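Local coordinates for cobalamin-binding protein (Desulfitobacterium hafniense, PDB 4JGI) that binds methylcobalamin and probably serves as the corrinoid-carrying component of an O-demethylase system, handing on methyl groups through its cobalt, at residues L173-G178 with V190-S196; L146-L150 with G179-N183; L154-R158 with V186-V190; I108-A113 with A199-V203. All coordinates share one frame. Residues are numbered along the deposited sequence.

Interaction 1: residues L173-G178 with V190-S196; sequences LKVIIG and VGADDFS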
loop_
_atom_site.group_PDB
_atom_site.type_symbol
_atom_site.label_atom_id
_atom_site.label_comp_id
_atom_site.label_asym_id
_atom_site.label_seq_id
_atom_site.Cartn_x
_atom_site.Cartn_y
_atom_site.Cartn_z
ATOM N N LEU A 173 8.932 -8.309 -11.706
ATOM C CA LEU A 173 8.210 -7.465 -10.751
ATOM C C LEU A 173 6.724 -7.718 -10.880
ATOM O O LEU A 173 6.249 -8.343 -11.811
ATOM C CB LEU A 173 8.548 -6.009 -10.938
ATOM C CG LEU A 173 8.407 -5.497 -12.360
ATOM C CD1 LEU A 173 6.948 -5.133 -12.624
ATOM C CD2 LEU A 173 9.227 -4.234 -12.511
ATOM N N LYS A 174 5.952 -7.176 -9.938
ATOM C CA LYS A 174 4.543 -7.256 -9.986
ATOM C C LYS A 174 4.023 -5.829 -10.229
ATOM O O LYS A 174 4.584 -4.894 -9.686
ATOM C CB LYS A 174 4.065 -7.735 -8.623
ATOM C CG LYS A 174 4.456 -9.178 -8.325
ATOM C CD LYS A 174 3.715 -10.131 -9.206
ATOM C CE LYS A 174 4.115 -11.584 -8.874
ATOM N NZ LYS A 174 3.221 -12.431 -9.663
ATOM N N VAL A 175 2.951 -5.711 -10.970
ATOM C CA VAL A 175 2.289 -4.443 -11.302
ATOM C C VAL A 175 0.912 -4.426 -10.682
ATOM O O VAL A 175 0.096 -5.296 -10.934
ATOM C CB VAL A 175 2.146 -4.200 -12.786
ATOM C CG1 VAL A 175 1.470 -2.878 -13.062
ATOM C CG2 VAL A 175 3.562 -4.203 -13.428
ATOM N N ILE A 176 0.652 -3.411 -9.839
ATOM C CA ILE A 176 -0.681 -3.195 -9.254
ATOM C C ILE A 176 -1.192 -1.834 -9.748
ATOM O O ILE A 176 -0.438 -0.863 -9.760
ATOM C CB ILE A 176 -0.683 -3.348 -7.726
ATOM C CG1 ILE A 176 -2.119 -3.262 -7.193
ATOM C CG2 ILE A 176 0.184 -2.308 -7.036
ATOM C CD1 ILE A 176 -2.210 -3.643 -5.733
ATOM N N ILE A 177 -2.471 -1.791 -10.120
ATOM C CA ILE A 177 -3.090 -0.555 -10.554
ATOM C C ILE A 177 -4.223 -0.198 -9.575
ATOM O O ILE A 177 -4.855 -1.048 -8.948
ATOM C CB ILE A 177 -3.597 -0.595 -12.010
ATOM C CG1 ILE A 177 -4.741 -1.643 -12.133
ATOM C CG2 ILE A 177 -2.382 -0.903 -12.905
ATOM C CD1 ILE A 177 -5.383 -1.638 -13.483
ATOM N N GLY A 178 -4.451 1.116 -9.521
ATOM C CA GLY A 178 -5.547 1.668 -8.741
ATOM C C GLY A 178 -6.015 2.953 -9.342
ATOM O O GLY A 178 -5.440 3.507 -10.261
ATOM N N VAL A 190 -4.639 -3.519 -19.350
ATOM C CA VAL A 190 -3.356 -2.983 -18.994
ATOM C C VAL A 190 -2.255 -4.030 -18.992
ATOM O O VAL A 190 -1.081 -3.702 -19.279
ATOM C CB VAL A 190 -3.437 -2.213 -17.624
ATOM C CG1 VAL A 190 -2.076 -1.927 -17.038
ATOM C CG2 VAL A 190 -4.251 -0.975 -17.818
ATOM N N GLY A 191 -2.578 -5.252 -18.587
ATOM C CA GLY A 191 -1.551 -6.221 -18.419
ATOM C C GLY A 191 -0.970 -6.276 -17.035
ATOM O O GLY A 191 0.103 -6.808 -16.806
ATOM N N ALA A 192 -1.705 -5.714 -16.051
ATOM C CA ALA A 192 -1.265 -5.767 -14.657
ATOM C C ALA A 192 -1.426 -7.085 -13.975
ATOM O O ALA A 192 -2.229 -7.926 -14.446
ATOM C CB ALA A 192 -1.965 -4.639 -13.864
ATOM N N ASP A 193 -0.809 -7.275 -12.833
ATOM C CA ASP A 193 -0.997 -8.461 -12.048
ATOM C C ASP A 193 -2.242 -8.410 -11.170
ATOM O O ASP A 193 -2.893 -9.431 -10.979
ATOM C CB ASP A 193 0.248 -8.751 -11.194
ATOM C CG ASP A 193 1.435 -9.058 -12.061
ATOM O OD1 ASP A 193 1.409 -10.128 -12.679
ATOM O OD2 ASP A 193 2.361 -8.268 -12.134
ATOM N N ASP A 194 -2.587 -7.210 -10.670
ATOM C CA ASP A 194 -3.812 -7.091 -9.890
ATOM C C ASP A 194 -4.218 -5.616 -9.860
ATOM O O ASP A 194 -3.485 -4.737 -10.328
ATOM C CB ASP A 194 -3.646 -7.602 -8.476
ATOM C CG ASP A 194 -4.970 -8.313 -7.924
ATOM O OD1 ASP A 194 -6.121 -8.061 -8.425
ATOM O OD2 ASP A 194 -4.772 -9.097 -6.975
ATOM N N PHE A 195 -5.425 -5.365 -9.353
ATOM C CA PHE A 195 -5.975 -4.052 -9.190
ATOM C C PHE A 195 -6.558 -3.978 -7.761
ATOM O O PHE A 195 -6.833 -4.970 -7.163
ATOM C CB PHE A 195 -7.082 -3.738 -10.164
ATOM C CG PHE A 195 -8.298 -4.564 -9.908
ATOM C CD1 PHE A 195 -8.346 -5.843 -10.405
ATOM C CD2 PHE A 195 -9.372 -4.070 -9.154
ATOM C CE1 PHE A 195 -9.423 -6.676 -10.184
ATOM C CE2 PHE A 195 -10.438 -4.923 -8.897
ATOM C CZ PHE A 195 -10.458 -6.216 -9.447
ATOM N N SER A 196 -6.565 -2.797 -7.189
ATOM C CA SER A 196 -7.075 -2.657 -5.791
ATOM C C SER A 196 -8.508 -2.222 -5.744
ATOM O O SER A 196 -8.862 -1.310 -6.471
ATOM C CB SER A 196 -6.199 -1.685 -4.951
ATOM O OG SER A 196 -5.800 -0.634 -5.760
#
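The turn leading into edge strand 194-195 fits a hollow on its neighbour, between Val-175 and Ile-177. Ala-192 is the bump that fills it: its CB sits over the carbonyl of Val-175 (CB to Val-175 O 3.6 Å), 3.9 Å from Val-175 CG1 and 3.9 Å from Ile-177 CG2. Ile-177 in turn spans the gap, with CG1 3.7 Å from Phe-195 CB and CG2 4.3 Å from Val-190 CG1, while the Phe-195 ring turns away from the strand. On the Ile-176 face, Ile-176 CA makes a CA-H...O contact with Asp-194 O (3.4 Å); the end of Asp-194 leads away, its OD1 accepting the N-H of Phe-195 (2.9 Å from N).

A side-chain bond and then backbone bonds fix the register. Asp-193 OD2, also salt-bridged to Arg-170, takes the N-H of Val-175 (2.9 Å), and Asp-193 N bonds Val-175 O (2.9 Å). Regular parallel pairing follows, from Ile-177 N to Asp-194 O (3.1 Å) and from Ser-196 N to Ile-177 O (3.0 Å). Gly-191, with positive phi, closes the preceding helix in a Schellman motif.

Ile-176, Gly-178 and Ser-196 touch methylcobalamin. The pair completes the beta-alpha-beta unit 174-178, 184-190, 194-195. Strand 143-147 flanks 174-178 on its other edge, helices 151-166 and 184-190 cover the Ile-177 face, and helix 199-209 covers the Ile-176 face.

Interaction 2: residues L146-L150 with G179-N183; sequences LSGVL and GVPVN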
loop_
_atom_site.group_PDB
_atom_site.type_symbol
_atom_site.label_atom_id
_atom_site.label_comp_id
_atom_site.label_asym_id
_atom_site.label_seq_id
_atom_site.Cartn_x
_atom_site.Cartn_y
_atom_site.Cartn_z
ATOM N N LEU A 146 0.620 1.901 -10.120
ATOM C CA LEU A 146 0.206 2.893 -11.061
ATOM C C LEU A 146 -1.229 3.353 -10.738
ATOM O O LEU A 146 -2.132 2.523 -10.573
ATOM C CB LEU A 146 0.207 2.403 -12.497
ATOM C CG LEU A 146 1.533 1.807 -12.976
ATOM C CD1 LEU A 146 1.391 1.176 -14.362
ATOM C CD2 LEU A 146 2.654 2.758 -12.930
ATOM N N SER A 147 -1.401 4.669 -10.652
ATOM C CA SER A 147 -2.698 5.338 -10.416
ATOM C C SER A 147 -3.172 6.107 -11.644
ATOM O O SER A 147 -2.386 6.763 -12.271
ATOM C CB SER A 147 -2.570 6.277 -9.167
ATOM O OG SER A 147 -3.848 6.775 -8.715
ATOM N N GLY A 148 -4.462 6.061 -11.861
ATOM C CA GLY A 148 -5.053 6.884 -12.877
ATOM C C GLY A 148 -6.538 6.760 -12.905
ATOM O O GLY A 148 -7.115 5.765 -12.441
ATOM N N VAL A 149 -7.159 7.750 -13.583
ATOM C CA VAL A 149 -8.599 7.722 -13.787
ATOM C C VAL A 149 -9.010 8.038 -15.224
ATOM O O VAL A 149 -9.868 7.325 -15.789
ATOM C CB VAL A 149 -9.386 8.633 -12.796
ATOM C CG1 VAL A 149 -8.699 9.941 -12.692
ATOM C CG2 VAL A 149 -10.832 8.860 -13.299
ATOM N N LEU A 150 -8.444 9.029 -15.826
ATOM C CA LEU A 150 -8.860 9.378 -17.196
ATOM C C LEU A 150 -8.524 8.224 -18.153
ATOM O O LEU A 150 -7.579 7.466 -17.945
ATOM C CB LEU A 150 -8.109 10.590 -17.649
ATOM C CG LEU A 150 -8.296 11.883 -16.819
ATOM C CD1 LEU A 150 -7.729 13.086 -17.551
ATOM C CD2 LEU A 150 -9.730 12.071 -16.423
ATOM N N GLY A 179 -7.151 3.416 -8.826
ATOM C CA GLY A 179 -7.767 4.659 -9.317
ATOM C C GLY A 179 -9.274 4.483 -9.444
ATOM O O GLY A 179 -9.828 3.379 -9.405
ATOM N N VAL A 180 -9.963 5.612 -9.602
ATOM C CA VAL A 180 -11.423 5.590 -9.651
ATOM C C VAL A 180 -12.108 4.484 -10.474
ATOM O O VAL A 180 -12.935 3.784 -9.969
ATOM C CB VAL A 180 -11.979 6.977 -9.997
ATOM C CG1 VAL A 180 -13.460 6.870 -10.297
ATOM C CG2 VAL A 180 -11.726 7.954 -8.833
ATOM N N PRO A 181 -11.629 4.207 -11.708
ATOM C CA PRO A 181 -12.353 3.303 -12.615
ATOM C C PRO A 181 -11.766 1.903 -12.724
ATOM O O PRO A 181 -12.217 1.121 -13.572
ATOM C CB PRO A 181 -12.195 4.020 -13.936
ATOM C CG PRO A 181 -10.811 4.564 -13.850
ATOM C CD PRO A 181 -10.591 4.938 -12.429
ATOM N N VAL A 182 -10.779 1.552 -11.892
ATOM C CA VAL A 182 -10.063 0.309 -12.160
ATOM C C VAL A 182 -10.945 -0.885 -11.734
ATOM O O VAL A 182 -11.707 -0.839 -10.774
ATOM C CB VAL A 182 -8.659 0.221 -11.488
ATOM C CG1 VAL A 182 -7.782 1.363 -12.055
ATOM C CG2 VAL A 182 -8.806 0.150 -9.969
ATOM N N ASN A 183 -10.825 -1.966 -12.458
ATOM C CA ASN A 183 -11.539 -3.214 -12.183
ATOM C C ASN A 183 -10.850 -4.261 -12.991
ATOM O O ASN A 183 -9.784 -3.957 -13.616
ATOM C CB ASN A 183 -12.986 -3.074 -12.600
ATOM C CG ASN A 183 -13.174 -2.698 -14.094
ATOM O OD1 ASN A 183 -12.379 -3.045 -14.971
ATOM N ND2 ASN A 183 -14.260 -1.968 -14.372
#
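Leu-146 is the penultimate residue of strand 143-147 and makes no direct contact with 179-183, although its backbone is bonded to the neighbouring strand that leads into that loop. At Ser-147, which ends the strand, the two segments begin to converge: OG lies 4.5 Å from Gly-179 CA, but its main partner is the cofactor, as it hydrogen-bonds N3B of methylcobalamin. Gly-148 brings the backbones together, its O receiving a CA-H...O contact from Gly-179 CA at 3.4 Å. A CB on Gly-179 would collide with that same oxygen, and the phi of 138° also calls for glycine, so the close approach depends on a bare backbone. The site lies at the C-terminal ends of the parallel strands, as in Rossmann-like B12-binding domains; here Gly-179 N adds a weak hydrogen bond to methylcobalamin. Val-149 then supplies the apolar part. Its CG2 touches Val-180 CB at 4.0 Å and its CB meets Pro-181 CD at 3.9 Å, while Val-149 O lies 3.5 Å from Pro-181 CG. Val-180 and Pro-181 occupy the corners of a type I turn closed by Val-182 N to Gly-179 O (3.2 Å). Val-149 also touches His-102, the axial ligand of cobalt, and Leu-150 follows at the N-cap of helix 151-166.

Interaction 3: residues L154-R158 with V186-V190; sequences LDSMR and VCQRV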
loop_
_atom_site.group_PDB
_atom_site.type_symbol
_atom_site.label_atom_id
_atom_site.label_comp_id
_atom_site.label_asym_id
_atom_site.label_seq_id
_atom_site.Cartn_x
_atom_site.Cartn_y
_atom_site.Cartn_z
ATOM N N LEU A 154 -5.339 5.495 -18.376
ATOM C CA LEU A 154 -5.455 4.046 -18.411
ATOM C C LEU A 154 -4.608 3.521 -19.602
ATOM O O LEU A 154 -3.917 2.462 -19.492
ATOM C CB LEU A 154 -6.885 3.586 -18.450
ATOM C CG LEU A 154 -7.795 4.150 -17.357
ATOM C CD1 LEU A 154 -9.184 3.601 -17.591
ATOM C CD2 LEU A 154 -7.191 3.793 -15.995
ATOM N N ASP A 155 -4.681 4.225 -20.740
ATOM C CA ASP A 155 -3.756 3.958 -21.833
ATOM C C ASP A 155 -2.261 4.053 -21.436
ATOM O O ASP A 155 -1.435 3.175 -21.817
ATOM C CB ASP A 155 -4.049 4.886 -23.025
ATOM C CG ASP A 155 -5.338 4.562 -23.689
ATOM O OD1 ASP A 155 -5.845 3.443 -23.445
ATOM O OD2 ASP A 155 -5.884 5.458 -24.367
ATOM N N SER A 156 -1.867 5.083 -20.688
ATOM C CA SER A 156 -0.500 5.213 -20.255
ATOM C C SER A 156 -0.101 4.042 -19.328
ATOM O O SER A 156 1.054 3.661 -19.292
ATOM C CB SER A 156 -0.233 6.520 -19.490
ATOM O OG SER A 156 -0.482 7.646 -20.260
ATOM N N MET A 157 -1.030 3.535 -18.534
ATOM C CA MET A 157 -0.758 2.327 -17.731
ATOM C C MET A 157 -0.342 1.161 -18.641
ATOM O O MET A 157 0.642 0.459 -18.351
ATOM C CB MET A 157 -1.892 1.882 -16.846
ATOM C CG MET A 157 -2.314 2.805 -15.748
ATOM S SD MET A 157 -3.747 2.147 -14.882
ATOM C CE MET A 157 -4.025 3.350 -13.578
ATOM N N ARG A 158 -1.117 0.950 -19.698
ATOM C CA ARG A 158 -0.809 -0.119 -20.657
ATOM C C ARG A 158 0.520 0.142 -21.324
ATOM O O ARG A 158 1.337 -0.805 -21.436
ATOM C CB ARG A 158 -1.918 -0.188 -21.690
ATOM C CG ARG A 158 -1.658 -1.301 -22.716
ATOM C CD ARG A 158 -2.775 -1.498 -23.728
ATOM N NE ARG A 158 -3.286 -0.244 -24.207
ATOM C CZ ARG A 158 -2.643 0.624 -24.978
ATOM N NH1 ARG A 158 -1.420 0.359 -25.470
ATOM N NH2 ARG A 158 -3.254 1.770 -25.284
ATOM N N VAL A 186 -10.135 -3.482 -16.765
ATOM C CA VAL A 186 -9.022 -2.529 -16.967
ATOM C C VAL A 186 -7.675 -3.266 -16.632
ATOM O O VAL A 186 -6.712 -3.123 -17.378
ATOM C CB VAL A 186 -9.176 -1.299 -16.061
ATOM C CG1 VAL A 186 -7.967 -0.392 -16.154
ATOM C CG2 VAL A 186 -10.475 -0.566 -16.375
ATOM N N CYS A 187 -7.657 -4.105 -15.612
ATOM C CA CYS A 187 -6.462 -4.799 -15.200
ATOM C C CYS A 187 -5.965 -5.698 -16.360
ATOM O O CYS A 187 -4.807 -5.681 -16.729
ATOM C CB CYS A 187 -6.723 -5.616 -13.957
ATOM S SG CYS A 187 -5.322 -6.519 -13.304
ATOM N N GLN A 188 -6.904 -6.450 -16.930
ATOM C CA GLN A 188 -6.597 -7.239 -18.133
ATOM C C GLN A 188 -6.114 -6.441 -19.360
ATOM O O GLN A 188 -5.142 -6.833 -20.011
ATOM C CB GLN A 188 -7.814 -8.033 -18.516
ATOM C CG GLN A 188 -8.035 -9.121 -17.482
ATOM C CD GLN A 188 -6.896 -10.133 -17.444
ATOM O OE1 GLN A 188 -6.486 -10.625 -18.496
ATOM N NE2 GLN A 188 -6.366 -10.449 -16.234
ATOM N N ARG A 189 -6.729 -5.308 -19.620
ATOM C CA ARG A 189 -6.343 -4.500 -20.765
ATOM C C ARG A 189 -4.926 -3.904 -20.575
ATOM O O ARG A 189 -4.106 -3.818 -21.485
ATOM C CB ARG A 189 -7.350 -3.373 -21.014
ATOM C CG ARG A 189 -7.068 -2.607 -22.309
ATOM C CD ARG A 189 -8.322 -1.870 -22.794
ATOM N NE ARG A 189 -9.091 -1.294 -21.678
ATOM C CZ ARG A 189 -8.887 -0.094 -21.128
ATOM N NH1 ARG A 189 -7.940 0.728 -21.576
ATOM N NH2 ARG A 189 -9.651 0.290 -20.114
ATOM N N VAL A 190 -4.639 -3.519 -19.350
ATOM C CA VAL A 190 -3.356 -2.983 -18.994
ATOM C C VAL A 190 -2.255 -4.030 -18.992
ATOM O O VAL A 190 -1.081 -3.702 -19.279
ATOM C CB VAL A 190 -3.437 -2.213 -17.624
ATOM C CG1 VAL A 190 -2.076 -1.927 -17.038
ATOM C CG2 VAL A 190 -4.251 -0.975 -17.818
#
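Helices 151-166 and 184-190 lie side by side on the Ile-177 face of the Rossmann-like parallel sheet, and their pairing is a compact example of helix packing within that fold. The short segments approach to 9.3 Å between axes, with their N-to-C directions 44° apart, and the backbones draw closest where Arg-158 meets Val-190 (CA to CA 4.2 Å).

Val-190 is the main apolar knob: its CG1 rests 3.8 Å from Met-157 CB, and its CG2 reaches Leu-154 O at 3.8 Å. One helical turn earlier, Val-186 CG1 lies 4.3 Å from Leu-154 CD2. Met-157 and Val-186 both also touch Ile-177 of strand 174-178, so this apolar seam continues directly into the sheet below.

Toward solvent the character changes. The arm of Arg-189, bent at chi3, brings NH2 to 4.2 Å from Leu-154 CD1 and NH1 to 3.9 Å from Asp-155 OD1, a long salt bridge. That same OD1 pairs with Arg-158 NH2 within its own helix at 3.6 Å, and the methylene chain of Arg-158 lies over the other helix, with CD 3.5 Å from Arg-189 O.

A single carboxylate thus answers two guanidinium groups. With no hydrogen bond between the segments, the contact rests largely on apolar side chains and on the aliphatic arms of the arginines, with a long, probably weak ionic link at the solvent side.

Interaction 4: residues I108-A113 with A199-V203; sequences IFRTMA and AADGV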
loop_
_atom_site.group_PDB
_atom_site.type_symbol
_atom_site.label_atom_id
_atom_site.label_comp_id
_atom_site.label_asym_id
_atom_site.label_seq_id
_atom_site.Cartn_x
_atom_site.Cartn_y
_atom_site.Cartn_z
ATOM N N ILE A 108 -3.013 8.109 -0.205
ATOM C CA ILE A 108 -3.560 7.218 0.820
ATOM C C ILE A 108 -2.847 5.879 0.805
ATOM O O ILE A 108 -2.367 5.400 1.819
ATOM C CB ILE A 108 -5.106 7.076 0.698
ATOM C CG1 ILE A 108 -5.758 8.410 0.937
ATOM C CG2 ILE A 108 -5.603 6.018 1.621
ATOM C CD1 ILE A 108 -7.269 8.411 0.698
ATOM N N PHE A 109 -2.679 5.314 -0.374
ATOM C CA PHE A 109 -1.915 4.109 -0.519
ATOM C C PHE A 109 -0.464 4.270 -0.129
ATOM O O PHE A 109 0.041 3.409 0.589
ATOM C CB PHE A 109 -2.077 3.589 -1.942
ATOM C CG PHE A 109 -1.212 2.387 -2.219
ATOM C CD1 PHE A 109 -1.559 1.115 -1.714
ATOM C CD2 PHE A 109 -0.052 2.490 -2.916
ATOM C CE1 PHE A 109 -0.704 0.009 -1.896
ATOM C CE2 PHE A 109 0.754 1.389 -3.120
ATOM C CZ PHE A 109 0.425 0.139 -2.631
ATOM N N ARG A 110 0.176 5.349 -0.532
ATOM C CA ARG A 110 1.541 5.603 -0.177
ATOM C C ARG A 110 1.688 5.581 1.343
ATOM O O ARG A 110 2.617 4.959 1.893
ATOM C CB ARG A 110 1.983 6.980 -0.739
ATOM C CG ARG A 110 3.379 7.348 -0.359
ATOM C CD ARG A 110 3.667 8.782 -0.759
ATOM N NE ARG A 110 2.835 9.739 -0.033
ATOM C CZ ARG A 110 2.615 11.017 -0.368
ATOM N NH1 ARG A 110 3.023 11.527 -1.513
ATOM N NH2 ARG A 110 1.855 11.774 0.435
ATOM N N THR A 111 0.769 6.231 2.068
ATOM C CA THR A 111 0.887 6.315 3.525
ATOM C C THR A 111 0.724 4.896 4.101
ATOM O O THR A 111 1.499 4.532 4.995
ATOM C CB THR A 111 -0.156 7.260 4.094
ATOM O OG1 THR A 111 0.045 8.564 3.478
ATOM C CG2 THR A 111 -0.072 7.299 5.632
ATOM N N MET A 112 -0.247 4.117 3.656
ATOM C CA MET A 112 -0.464 2.744 4.176
ATOM C C MET A 112 0.724 1.875 3.858
ATOM O O MET A 112 1.132 1.104 4.696
ATOM C CB MET A 112 -1.735 2.136 3.649
ATOM C CG MET A 112 -2.976 2.878 4.151
ATOM S SD MET A 112 -4.347 2.047 3.338
ATOM C CE MET A 112 -5.740 2.735 4.211
ATOM N N ALA A 113 1.282 2.025 2.671
ATOM C CA ALA A 113 2.394 1.154 2.268
ATOM C C ALA A 113 3.657 1.444 3.068
ATOM O O ALA A 113 4.356 0.538 3.532
ATOM C CB ALA A 113 2.667 1.341 0.778
ATOM N N ALA A 199 -7.292 1.295 -0.998
ATOM C CA ALA A 199 -5.909 1.323 -0.699
ATOM C C ALA A 199 -5.484 0.256 0.301
ATOM O O ALA A 199 -4.371 -0.284 0.219
ATOM C CB ALA A 199 -5.501 2.680 -0.179
ATOM N N ALA A 200 -6.362 -0.046 1.241
ATOM C CA ALA A 200 -6.025 -1.090 2.219
ATOM C C ALA A 200 -6.007 -2.498 1.555
ATOM O O ALA A 200 -5.111 -3.302 1.859
ATOM C CB ALA A 200 -7.013 -1.008 3.367
ATOM N N ASP A 201 -6.977 -2.742 0.669
ATOM C CA ASP A 201 -6.922 -3.953 -0.137
ATOM C C ASP A 201 -5.639 -4.017 -0.950
ATOM O O ASP A 201 -4.996 -5.062 -1.069
ATOM C CB ASP A 201 -8.111 -3.991 -1.073
ATOM C CG ASP A 201 -8.135 -5.215 -1.952
ATOM O OD1 ASP A 201 -8.268 -6.305 -1.380
ATOM O OD2 ASP A 201 -8.126 -5.046 -3.217
ATOM N N GLY A 202 -5.198 -2.860 -1.499
ATOM C CA GLY A 202 -3.956 -2.862 -2.263
ATOM C C GLY A 202 -2.761 -3.254 -1.420
ATOM O O GLY A 202 -1.846 -3.992 -1.874
ATOM N N VAL A 203 -2.680 -2.783 -0.163
ATOM C CA VAL A 203 -1.583 -3.169 0.708
ATOM C C VAL A 203 -1.600 -4.663 0.975
ATOM O O VAL A 203 -0.541 -5.302 1.011
ATOM C CB VAL A 203 -1.568 -2.387 2.016
ATOM C CG1 VAL A 203 -0.538 -2.918 2.963
ATOM C CG2 VAL A 203 -1.338 -0.938 1.745
#
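Apolar contact accounts for nearly everything between these two helices, whose short segments cross at -41° with axes 9.1 Å apart, and no hydrogen bond joins them. Small residues permit the approach. Ala-199 points its CB at the other helix, meeting Ile-108 CG2 at 3.8 Å, Phe-109 CB at 4.0 Å and Met-112 SD at 3.8 Å. A turn later, Val-203 CG2 repeats the pattern, lying 3.6 Å from Met-112 CB and 3.8 Å from Phe-109 CE1. Met-112 runs between these two positions, and its CE goes on to touch Ala-200 CB at 4.0 Å.

Contacts of side chains with backbone form a second group. The Phe-109 ring presents its edge to helix 199-209, with CD1 3.7 Å from Ala-199 O and CE1 3.9 Å from Gly-202 C; a CB at Gly-202 would sit close to CE1, so glycine lets the ring edge lie near the backbone. Met-112 SD lies 3.6 Å from Ala-200 N.

Polar bonds go to other partners: Arg-110 forms a salt bridge with Asp-122, and Ala-199 N hydrogen-bonds O8R of methylcobalamin. Ile-108 and Met-112 also touch helix 60-77. Two helices lying side by side across a parallel sheet are characteristic of the Rossmann-like B12-binding fold, and here their N-terminal parts line the cofactor pocket with Ile-108, Phe-109 and Ala-199.

Burial separates the four contacts: interaction 4, near the chain's centre, is wholly buried and apolar, whereas interactions 1, 2 and 3 are partly buried. Interaction 3, about 20 Å from interaction 4 centre to centre, joins helices on the other face of the sheet and mixes an apolar seam with surface charges. Interactions 1 and 2 both involve the sheet but differ in chemistry: regular backbone pairing in the former, loop contacts without hydrogen bonds in the latter. They meet directly, Gly-178 N lying 2.9 Å from Leu-146 O. Val-190 belongs to interactions 1 and 3, while Met-157 CE comes within 3.2 Å of Gly-148 N, tying 3 to 2. Interactions 1, 2 and 4 all touch methylcobalamin.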